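Local coordinates for Lin2722 protein (Listeria innocua, PDB 3DS8) that is of unknown function but belongs to a family of alpha/beta hydrolases and probably hydrolyses a substrate not yet identified, at residues Ile6-Gly11 / Asp20-Gln25; Glu35-Thr40 / Ser89-Thr94; Gly104-Thr109 / Asp159-Asn164. One frame throughout, in Å; residues are numbered along the deposited sequence.

Contact 1: residues Ile6-Gly11 / Asp20-Gln25; sequences IILIHG and DKMADQ. With SO4 (sulfate ion), chain C.
On the strand side L8 makes the whole apolar contact, sending its two methyl branches to M22 and A23, successive residues of helix 20-30. CD1 lies 3.7 Å from CB of A23, methyl against methyl, while CD2 meets SE of the selenomethionine M22 at 4.1 Å. With CG turned away from its carbonyl carbon (chi1 -56°), L8 holds the fork of its side chain open to the helix. M22 starts extended and bends only at its last torsion (chi3 -72°), so that the selenium passes beside L8 CD2 and the two side chains cross obliquely. All three residues are buried, and this interface between strand and helix is purely apolar.

The polar interactions gather where strand 6-9 runs out into H10 and G11. The imidazole ND1 of H10 donates to O of G11 at 2.8 Å, nearly straight (171°). That carbonyl oxygen lies in the ring plane, although the donor stands above the plane of the carbonyl. NE2 of the same ring is hydrogen-bonded to F66 N, so both ring nitrogens are held and the rotation of the imidazole is fixed. G11 N gives a straight bond to O1 of a sulfate ion, 3.0 Å away, and S18 OG binds the same ion. A backbone amide offered to an anion just after this strand recalls the oxyanion hole of related hydrolases, but the sulfate is probably from the crystallisation liquor.

Strand 6-9 lies in the mixed sheet, parallel to its neighbours 61-66 and 95-101. L8 and I6 face helices 20-30 and 229-240, M22 also touching T235 of the latter; I7 and I9 pack on L80 of helix 73-91 on the other face.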
loop_
_atom_site.group_PDB
_atom_site.type_symbol
_atom_site.label_atom_id
_atom_site.label_comp_id
_atom_site.label_asym_id
_atom_site.label_seq_id
_atom_site.Cartn_x
_atom_site.Cartn_y
_atom_site.Cartn_z
ATOM N N ILE A 6 11.364 1.769 -3.194
ATOM C CA ILE A 6 10.004 2.086 -2.782
ATOM C C ILE A 6 9.114 2.017 -4.021
ATOM O O ILE A 6 9.270 2.822 -4.935
ATOM C CB ILE A 6 9.926 3.487 -2.195
ATOM C CG1 ILE A 6 10.895 3.645 -0.993
ATOM C CG2 ILE A 6 8.406 3.819 -1.911
ATOM C CD1 ILE A 6 11.131 5.117 -0.628
ATOM N N ILE A 7 8.231 1.023 -4.074
ATOM C CA ILE A 7 7.286 0.882 -5.190
ATOM C C ILE A 7 6.017 1.701 -4.900
ATOM O O ILE A 7 5.402 1.578 -3.831
ATOM C CB ILE A 7 6.968 -0.572 -5.509
ATOM C CG1 ILE A 7 6.199 -0.693 -6.820
ATOM C CG2 ILE A 7 6.124 -1.262 -4.490
ATOM C CD1 ILE A 7 6.348 -2.040 -7.430
ATOM N N LEU A 8 5.624 2.524 -5.856
ATOM C CA LEU A 8 4.398 3.361 -5.782
ATOM C C LEU A 8 3.376 2.797 -6.747
ATOM O O LEU A 8 3.610 2.686 -7.971
ATOM C CB LEU A 8 4.677 4.814 -6.151
ATOM C CG LEU A 8 5.769 5.474 -5.299
ATOM C CD1 LEU A 8 6.000 6.941 -5.808
ATOM C CD2 LEU A 8 5.490 5.381 -3.778
ATOM N N ILE A 9 2.198 2.479 -6.209
ATOM C CA ILE A 9 1.133 1.837 -6.991
ATOM C C ILE A 9 -0.162 2.652 -6.919
ATOM O O ILE A 9 -0.658 2.929 -5.826
ATOM C CB ILE A 9 0.865 0.386 -6.581
ATOM C CG1 ILE A 9 2.157 -0.419 -6.631
ATOM C CG2 ILE A 9 -0.191 -0.216 -7.500
ATOM C CD1 ILE A 9 1.992 -1.895 -6.364
ATOM N N HIS A 10 -0.675 2.986 -8.094
ATOM C CA HIS A 10 -1.898 3.757 -8.273
ATOM C C HIS A 10 -3.166 2.968 -7.877
ATOM O O HIS A 10 -3.113 1.747 -7.666
ATOM C CB HIS A 10 -1.990 4.240 -9.735
ATOM C CG HIS A 10 -2.003 3.134 -10.746
ATOM N ND1 HIS A 10 -3.144 2.427 -11.059
ATOM C CD2 HIS A 10 -1.002 2.578 -11.471
ATOM C CE1 HIS A 10 -2.852 1.525 -11.988
ATOM N NE2 HIS A 10 -1.562 1.596 -12.253
ATOM N N GLY A 11 -4.272 3.707 -7.815
ATOM C CA GLY A 11 -5.622 3.188 -7.646
ATOM C C GLY A 11 -6.231 2.848 -8.989
ATOM O O GLY A 11 -5.633 3.083 -10.059
ATOM N N ASP A 20 2.883 10.873 -8.359
ATOM C CA ASP A 20 3.970 11.837 -8.590
ATOM C C ASP A 20 4.047 12.956 -7.556
ATOM O O ASP A 20 5.133 13.508 -7.346
ATOM C CB ASP A 20 3.914 12.439 -9.992
ATOM C CG ASP A 20 4.552 11.526 -11.070
ATOM O OD1 ASP A 20 5.153 10.462 -10.759
ATOM O OD2 ASP A 20 4.471 11.900 -12.238
ATOM N N LYS A 21 2.948 13.318 -6.894
ATOM C CA LYS A 21 3.086 14.395 -5.911
ATOM C C LYS A 21 3.995 13.890 -4.792
ATOM O O LYS A 21 4.972 14.567 -4.396
ATOM C CB LYS A 21 1.768 14.889 -5.387
ATOM C CG LYS A 21 1.898 16.091 -4.449
ATOM C CD LYS A 21 0.573 16.535 -3.895
ATOM C CE LYS A 21 0.681 17.771 -2.979
ATOM N NZ LYS A 21 -0.634 18.197 -2.394
HETATM N N MSE A 22 3.648 12.722 -4.286
HETATM C CA MSE A 22 4.462 12.031 -3.288
HETATM C C MSE A 22 5.894 11.801 -3.745
HETATM O O MSE A 22 6.857 12.144 -3.042
HETATM C CB MSE A 22 3.845 10.678 -2.949
HETATM C CG MSE A 22 4.630 9.974 -1.902
HETATM SE SE MSE A 22 3.688 8.311 -1.521
HETATM C CE MSE A 22 2.130 9.074 -0.537
ATOM N N ALA A 23 6.051 11.222 -4.932
ATOM C CA ALA A 23 7.379 10.955 -5.441
ATOM C C ALA A 23 8.233 12.207 -5.548
ATOM O O ALA A 23 9.430 12.195 -5.188
ATOM C CB ALA A 23 7.312 10.210 -6.769
ATOM N N ASP A 24 7.652 13.282 -6.074
ATOM C CA ASP A 24 8.373 14.539 -6.238
ATOM C C ASP A 24 8.802 15.101 -4.876
ATOM O O ASP A 24 9.887 15.631 -4.745
ATOM C CB ASP A 24 7.526 15.581 -6.996
ATOM C CG ASP A 24 7.429 15.305 -8.514
ATOM O OD1 ASP A 24 8.127 14.384 -9.023
ATOM O OD2 ASP A 24 6.650 16.041 -9.187
ATOM N N GLN A 25 7.937 15.001 -3.868
ATOM C CA GLN A 25 8.300 15.430 -2.535
ATOM C C GLN A 25 9.488 14.590 -1.974
ATOM O O GLN A 25 10.441 15.141 -1.419
ATOM C CB GLN A 25 7.102 15.423 -1.602
ATOM C CG GLN A 25 6.218 16.651 -1.759
ATOM C CD GLN A 25 5.134 16.742 -0.702
ATOM O OE1 GLN A 25 3.962 16.594 -1.035
ATOM N NE2 GLN A 25 5.512 16.899 0.552
HETATM S S SO4 C . -5.266 7.281 -8.666
HETATM O O1 SO4 C . -4.234 6.722 -8.000
HETATM O O2 SO4 C . -6.187 8.074 -7.794
HETATM O O3 SO4 C . -4.759 8.219 -9.688
HETATM O O4 SO4 C . -6.099 6.223 -9.315
#

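Contact 2: residues Glu35-Thr40 / Ser89-Thr94; sequences EALTMT and SRYGFT
The hydroxyl of Y91, which also touches CD1 of L37 at 3.9 Å, is hydrogen-bonded to the backbone N of L53. NH1 of R90 lies 2.8 Å from that OH, but at an angle too poor for a hydrogen bond; NH1 bonds to O of G51.

R90 and Y91 close helix 73-91 and lie one over the other. CZ of Y91 sits 3.2 Å from the plane of the guanidinium, displaced toward its rim, and CG of R90 lies over the rim of one face of the Y91 ring. CB of Y91 in turn rests over the rim of a face of F93, beyond G92, whose positive phi (84°) takes the chain out of the helix.

Into this layered group L37 reaches from strand 36-42. Its CG is anti to the backbone N (chi1 -179°), and CD1 ends 3.7 Å from CE2 of Y91 and 4.0 Å from NH1 of R90, oblique to both flat groups.

Between these segments the apolar link is thus one leucine methyl, while M39 of the same strand packs farther back on the helix at M84 and L87. The polar ends of Y91 and R90 are tied to the loop at G51 and L53. The charge of R90, with K52 close by, is probably eased by the G51 carbonyl.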
loop_
_atom_site.group_PDB
_atom_site.type_symbol
_atom_site.label_atom_id
_atom_site.label_comp_id
_atom_site.label_asym_id
_atom_site.label_seq_id
_atom_site.Cartn_x
_atom_site.Cartn_y
_atom_site.Cartn_z
ATOM N N GLU A 35 16.755 8.661 -7.073
ATOM C CA GLU A 35 16.595 8.107 -8.422
ATOM C C GLU A 35 15.245 7.397 -8.533
ATOM O O GLU A 35 14.681 6.947 -7.531
ATOM C CB GLU A 35 17.692 7.104 -8.784
ATOM C CG GLU A 35 19.109 7.618 -8.751
ATOM C CD GLU A 35 20.150 6.561 -9.162
ATOM O OE1 GLU A 35 19.813 5.637 -9.912
ATOM O OE2 GLU A 35 21.328 6.702 -8.780
ATOM N N ALA A 36 14.735 7.327 -9.768
ATOM C CA ALA A 36 13.469 6.642 -10.024
ATOM C C ALA A 36 13.513 5.891 -11.348
ATOM O O ALA A 36 14.268 6.245 -12.254
ATOM C CB ALA A 36 12.300 7.588 -10.036
ATOM N N LEU A 37 12.688 4.873 -11.414
ATOM C CA LEU A 37 12.462 4.048 -12.589
ATOM C C LEU A 37 10.928 3.963 -12.774
ATOM O O LEU A 37 10.187 3.986 -11.790
ATOM C CB LEU A 37 13.075 2.675 -12.293
ATOM C CG LEU A 37 13.078 1.549 -13.269
ATOM C CD1 LEU A 37 14.044 0.441 -12.805
ATOM C CD2 LEU A 37 11.718 1.087 -13.340
ATOM N N THR A 38 10.445 3.947 -14.019
ATOM C CA THR A 38 9.030 3.666 -14.277
ATOM C C THR A 38 8.912 2.260 -14.851
ATOM O O THR A 38 9.666 1.893 -15.741
ATOM C CB THR A 38 8.389 4.725 -15.200
ATOM O OG1 THR A 38 8.342 5.977 -14.499
ATOM C CG2 THR A 38 6.957 4.321 -15.637
HETATM N N MSE A 39 7.985 1.461 -14.321
HETATM C CA MSE A 39 7.768 0.114 -14.818
HETATM C C MSE A 39 6.306 -0.051 -15.086
HETATM O O MSE A 39 5.494 0.353 -14.280
HETATM C CB MSE A 39 8.114 -0.966 -13.807
HETATM C CG MSE A 39 9.538 -1.202 -13.559
HETATM SE SE MSE A 39 9.682 -2.882 -12.485
HETATM C CE MSE A 39 9.313 -4.188 -13.797
ATOM N N THR A 40 5.958 -0.704 -16.189
ATOM C CA THR A 40 4.564 -0.967 -16.427
ATOM C C THR A 40 4.384 -2.413 -16.889
ATOM O O THR A 40 5.307 -3.020 -17.451
ATOM C CB THR A 40 4.041 0.017 -17.468
ATOM O OG1 THR A 40 4.848 -0.065 -18.630
ATOM C CG2 THR A 40 4.125 1.498 -16.953
ATOM N N SER A 89 15.678 -9.804 -10.814
ATOM C CA SER A 89 16.650 -10.350 -11.743
ATOM C C SER A 89 17.632 -9.302 -12.218
ATOM O O SER A 89 18.852 -9.572 -12.263
ATOM C CB SER A 89 15.971 -10.995 -12.940
ATOM O OG SER A 89 16.944 -11.635 -13.729
ATOM N N ARG A 90 17.122 -8.135 -12.595
ATOM C CA ARG A 90 17.953 -7.012 -13.068
ATOM C C ARG A 90 18.834 -6.402 -11.980
ATOM O O ARG A 90 20.016 -6.165 -12.231
ATOM C CB ARG A 90 17.068 -5.914 -13.696
ATOM C CG ARG A 90 17.819 -4.710 -14.247
ATOM C CD ARG A 90 16.904 -3.657 -14.907
ATOM N NE ARG A 90 17.708 -2.737 -15.730
ATOM C CZ ARG A 90 17.340 -1.529 -16.177
ATOM N NH1 ARG A 90 16.179 -0.977 -15.877
ATOM N NH2 ARG A 90 18.196 -0.868 -16.944
ATOM N N TYR A 91 18.281 -6.136 -10.795
ATOM C CA TYR A 91 18.983 -5.368 -9.773
ATOM C C TYR A 91 19.288 -6.099 -8.472
ATOM O O TYR A 91 20.031 -5.565 -7.646
ATOM C CB TYR A 91 18.205 -4.098 -9.420
ATOM C CG TYR A 91 18.080 -3.100 -10.542
ATOM C CD1 TYR A 91 19.165 -2.357 -10.949
ATOM C CD2 TYR A 91 16.871 -2.918 -11.203
ATOM C CE1 TYR A 91 19.063 -1.442 -11.985
ATOM C CE2 TYR A 91 16.754 -1.985 -12.227
ATOM C CZ TYR A 91 17.852 -1.255 -12.603
ATOM O OH TYR A 91 17.752 -0.333 -13.621
ATOM N N GLY A 92 18.651 -7.235 -8.216
ATOM C CA GLY A 92 18.994 -8.037 -7.027
ATOM C C GLY A 92 18.368 -7.680 -5.673
ATOM O O GLY A 92 18.662 -8.347 -4.682
ATOM N N PHE A 93 17.457 -6.698 -5.641
ATOM C CA PHE A 93 16.861 -6.204 -4.410
ATOM C C PHE A 93 16.229 -7.353 -3.647
ATOM O O PHE A 93 15.354 -8.021 -4.166
ATOM C CB PHE A 93 15.741 -5.195 -4.691
ATOM C CG PHE A 93 16.144 -3.994 -5.515
ATOM C CD1 PHE A 93 17.217 -3.196 -5.142
ATOM C CD2 PHE A 93 15.434 -3.653 -6.654
ATOM C CE1 PHE A 93 17.565 -2.062 -5.899
ATOM C CE2 PHE A 93 15.766 -2.521 -7.413
ATOM C CZ PHE A 93 16.854 -1.745 -7.042
ATOM N N THR A 94 16.610 -7.545 -2.394
ATOM C CA THR A 94 15.994 -8.631 -1.628
ATOM C C THR A 94 14.752 -8.186 -0.853
ATOM O O THR A 94 13.942 -9.025 -0.478
ATOM C CB THR A 94 16.995 -9.240 -0.669
ATOM O OG1 THR A 94 17.517 -8.210 0.153
ATOM C CG2 THR A 94 18.141 -9.901 -1.444
#

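Contact 3: residues Gly104-Thr109 / Asp159-Asn164; sequences GGLALT and DYFIKN
The tight part of this helix-to-helix contact is T109 on F161. The threonine methyl CG2 stands over one face of the ring, 3.8 Å from its centroid and 20° off the normal, a CH-pi contact whose nearest carbon is CE1 of F161 at 3.6 Å from CG2. The two side chains cross at about a right angle. CG2 is placed there with its bond anti to the backbone N, while OG1 turns back along its own helix and donates to O of G105 at 2.9 Å. T109 N bonds the same oxygen from the opposite face of its plane.

L106 is looser: its CD2 comes obliquely to CE2 of F161, 4.2 Å away. Toward solvent, D159 and K163 are exposed, and Y160 is partly so. F161 itself is buried, its ring also meeting those of Y110 and F202.

Between these two segments the contact thus rests on an aromatic face and aliphatic carbons; a polar tie between the helices, Y160 OH to D114, lies to one side. With the threonine hydroxyl satisfied inside its own helix, its methyl can face the ring without burying an unpaired hydroxyl.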
loop_
_atom_site.group_PDB
_atom_site.type_symbol
_atom_site.label_atom_id
_atom_site.label_comp_id
_atom_site.label_asym_id
_atom_site.label_seq_id
_atom_site.Cartn_x
_atom_site.Cartn_y
_atom_site.Cartn_z
ATOM N N GLY A 104 -4.377 -0.221 -5.236
ATOM C CA GLY A 104 -2.922 -0.475 -5.158
ATOM C C GLY A 104 -2.467 -0.994 -3.838
ATOM O O GLY A 104 -1.580 -1.868 -3.764
ATOM N N GLY A 105 -3.039 -0.457 -2.767
ATOM C CA GLY A 105 -2.794 -1.021 -1.419
ATOM C C GLY A 105 -3.311 -2.439 -1.235
ATOM O O GLY A 105 -2.663 -3.251 -0.570
ATOM N N LEU A 106 -4.441 -2.779 -1.860
ATOM C CA LEU A 106 -4.954 -4.147 -1.842
ATOM C C LEU A 106 -4.024 -5.120 -2.591
ATOM O O LEU A 106 -3.771 -6.209 -2.135
ATOM C CB LEU A 106 -6.370 -4.237 -2.381
ATOM C CG LEU A 106 -7.446 -3.375 -1.705
ATOM C CD1 LEU A 106 -8.797 -3.507 -2.406
ATOM C CD2 LEU A 106 -7.475 -3.750 -0.224
ATOM N N ALA A 107 -3.525 -4.694 -3.741
ATOM C CA ALA A 107 -2.556 -5.492 -4.502
ATOM C C ALA A 107 -1.302 -5.789 -3.678
ATOM O O ALA A 107 -0.825 -6.946 -3.625
ATOM C CB ALA A 107 -2.203 -4.770 -5.832
ATOM N N LEU A 108 -0.801 -4.791 -2.958
ATOM C CA LEU A 108 0.327 -5.027 -2.078
ATOM C C LEU A 108 0.017 -6.021 -0.959
ATOM O O LEU A 108 0.914 -6.700 -0.487
ATOM C CB LEU A 108 0.838 -3.709 -1.500
ATOM C CG LEU A 108 1.541 -2.728 -2.449
ATOM C CD1 LEU A 108 1.759 -1.363 -1.781
ATOM C CD2 LEU A 108 2.866 -3.333 -2.962
ATOM N N THR A 109 -1.216 -5.998 -0.449
ATOM C CA THR A 109 -1.616 -6.874 0.644
ATOM C C THR A 109 -1.704 -8.342 0.161
ATOM O O THR A 109 -1.169 -9.264 0.803
ATOM C CB THR A 109 -2.938 -6.395 1.241
ATOM O OG1 THR A 109 -2.771 -5.049 1.708
ATOM C CG2 THR A 109 -3.421 -7.316 2.405
ATOM N N ASP A 159 -12.218 -12.346 3.925
ATOM C CA ASP A 159 -12.059 -13.721 4.374
ATOM C C ASP A 159 -10.671 -14.257 3.961
ATOM O O ASP A 159 -10.020 -14.973 4.720
ATOM C CB ASP A 159 -13.165 -14.639 3.777
ATOM C CG ASP A 159 -14.571 -14.367 4.340
ATOM O OD1 ASP A 159 -14.732 -13.771 5.429
ATOM O OD2 ASP A 159 -15.534 -14.812 3.667
ATOM N N TYR A 160 -10.244 -13.929 2.743
ATOM C CA TYR A 160 -8.958 -14.369 2.230
ATOM C C TYR A 160 -7.829 -13.771 3.079
ATOM O O TYR A 160 -6.927 -14.478 3.496
ATOM C CB TYR A 160 -8.776 -13.928 0.755
ATOM C CG TYR A 160 -7.481 -14.435 0.130
ATOM C CD1 TYR A 160 -7.479 -15.575 -0.661
ATOM C CD2 TYR A 160 -6.283 -13.754 0.309
ATOM C CE1 TYR A 160 -6.301 -16.044 -1.222
ATOM C CE2 TYR A 160 -5.119 -14.213 -0.237
ATOM C CZ TYR A 160 -5.134 -15.351 -1.005
ATOM O OH TYR A 160 -3.978 -15.836 -1.582
ATOM N N PHE A 161 -7.893 -12.468 3.293
ATOM C CA PHE A 161 -6.850 -11.750 4.068
ATOM C C PHE A 161 -6.718 -12.321 5.486
ATOM O O PHE A 161 -5.608 -12.523 5.996
ATOM C CB PHE A 161 -7.132 -10.247 4.146
ATOM C CG PHE A 161 -6.985 -9.496 2.836
ATOM C CD1 PHE A 161 -6.082 -9.891 1.850
ATOM C CD2 PHE A 161 -7.769 -8.387 2.612
ATOM C CE1 PHE A 161 -5.945 -9.173 0.667
ATOM C CE2 PHE A 161 -7.630 -7.604 1.425
ATOM C CZ PHE A 161 -6.735 -8.005 0.450
ATOM N N ILE A 162 -7.851 -12.598 6.110
ATOM C CA ILE A 162 -7.861 -13.236 7.432
ATOM C C ILE A 162 -7.286 -14.637 7.420
ATOM O O ILE A 162 -6.446 -14.973 8.270
ATOM C CB ILE A 162 -9.284 -13.243 8.033
ATOM C CG1 ILE A 162 -9.689 -11.805 8.373
ATOM C CG2 ILE A 162 -9.328 -14.162 9.295
ATOM C CD1 ILE A 162 -11.169 -11.572 8.649
ATOM N N LYS A 163 -7.717 -15.447 6.464
ATOM C CA LYS A 163 -7.247 -16.826 6.330
ATOM C C LYS A 163 -5.736 -16.891 6.141
ATOM O O LYS A 163 -5.064 -17.742 6.723
ATOM C CB LYS A 163 -7.971 -17.524 5.164
ATOM C CG LYS A 163 -7.481 -18.928 4.830
ATOM C CD LYS A 163 -8.378 -19.601 3.808
ATOM C CE LYS A 163 -7.931 -21.006 3.437
ATOM N NZ LYS A 163 -7.050 -21.008 2.254
ATOM N N ASN A 164 -5.202 -15.973 5.359
ATOM C CA ASN A 164 -3.801 -16.046 4.967
ATOM C C ASN A 164 -2.898 -15.115 5.748
ATOM O O ASN A 164 -1.743 -14.948 5.399
ATOM C CB ASN A 164 -3.702 -15.819 3.470
ATOM C CG ASN A 164 -4.309 -16.966 2.686
ATOM O OD1 ASN A 164 -5.385 -16.847 2.078
ATOM N ND2 ASN A 164 -3.681 -18.113 2.790
#

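Overall arrangement
Contacts 1 and 3 meet where helix 103-114 packs on strand 6-9: I9 CG2 lies 3.6 Å from G104 CA, and I9 CD1 3.8 Å from L108 CD2. Their centres are about 21 Å apart. Contact 2 sits farther out, its centre about 15 Å from that of contact 1 and 24 Å from that of contact 3; it shares the sheet with contact 1 through strand 36-42. G104 belongs to a probable nucleophile elbow with G100 and S102; S102, H222 and D188 are arranged as in a Ser-His-Asp triad, consistent with a hydrolase active site. L8 lies near the elbow and L106 near the triad, without touching; L106 is about 6 Å from a sulfate other than the one at G11.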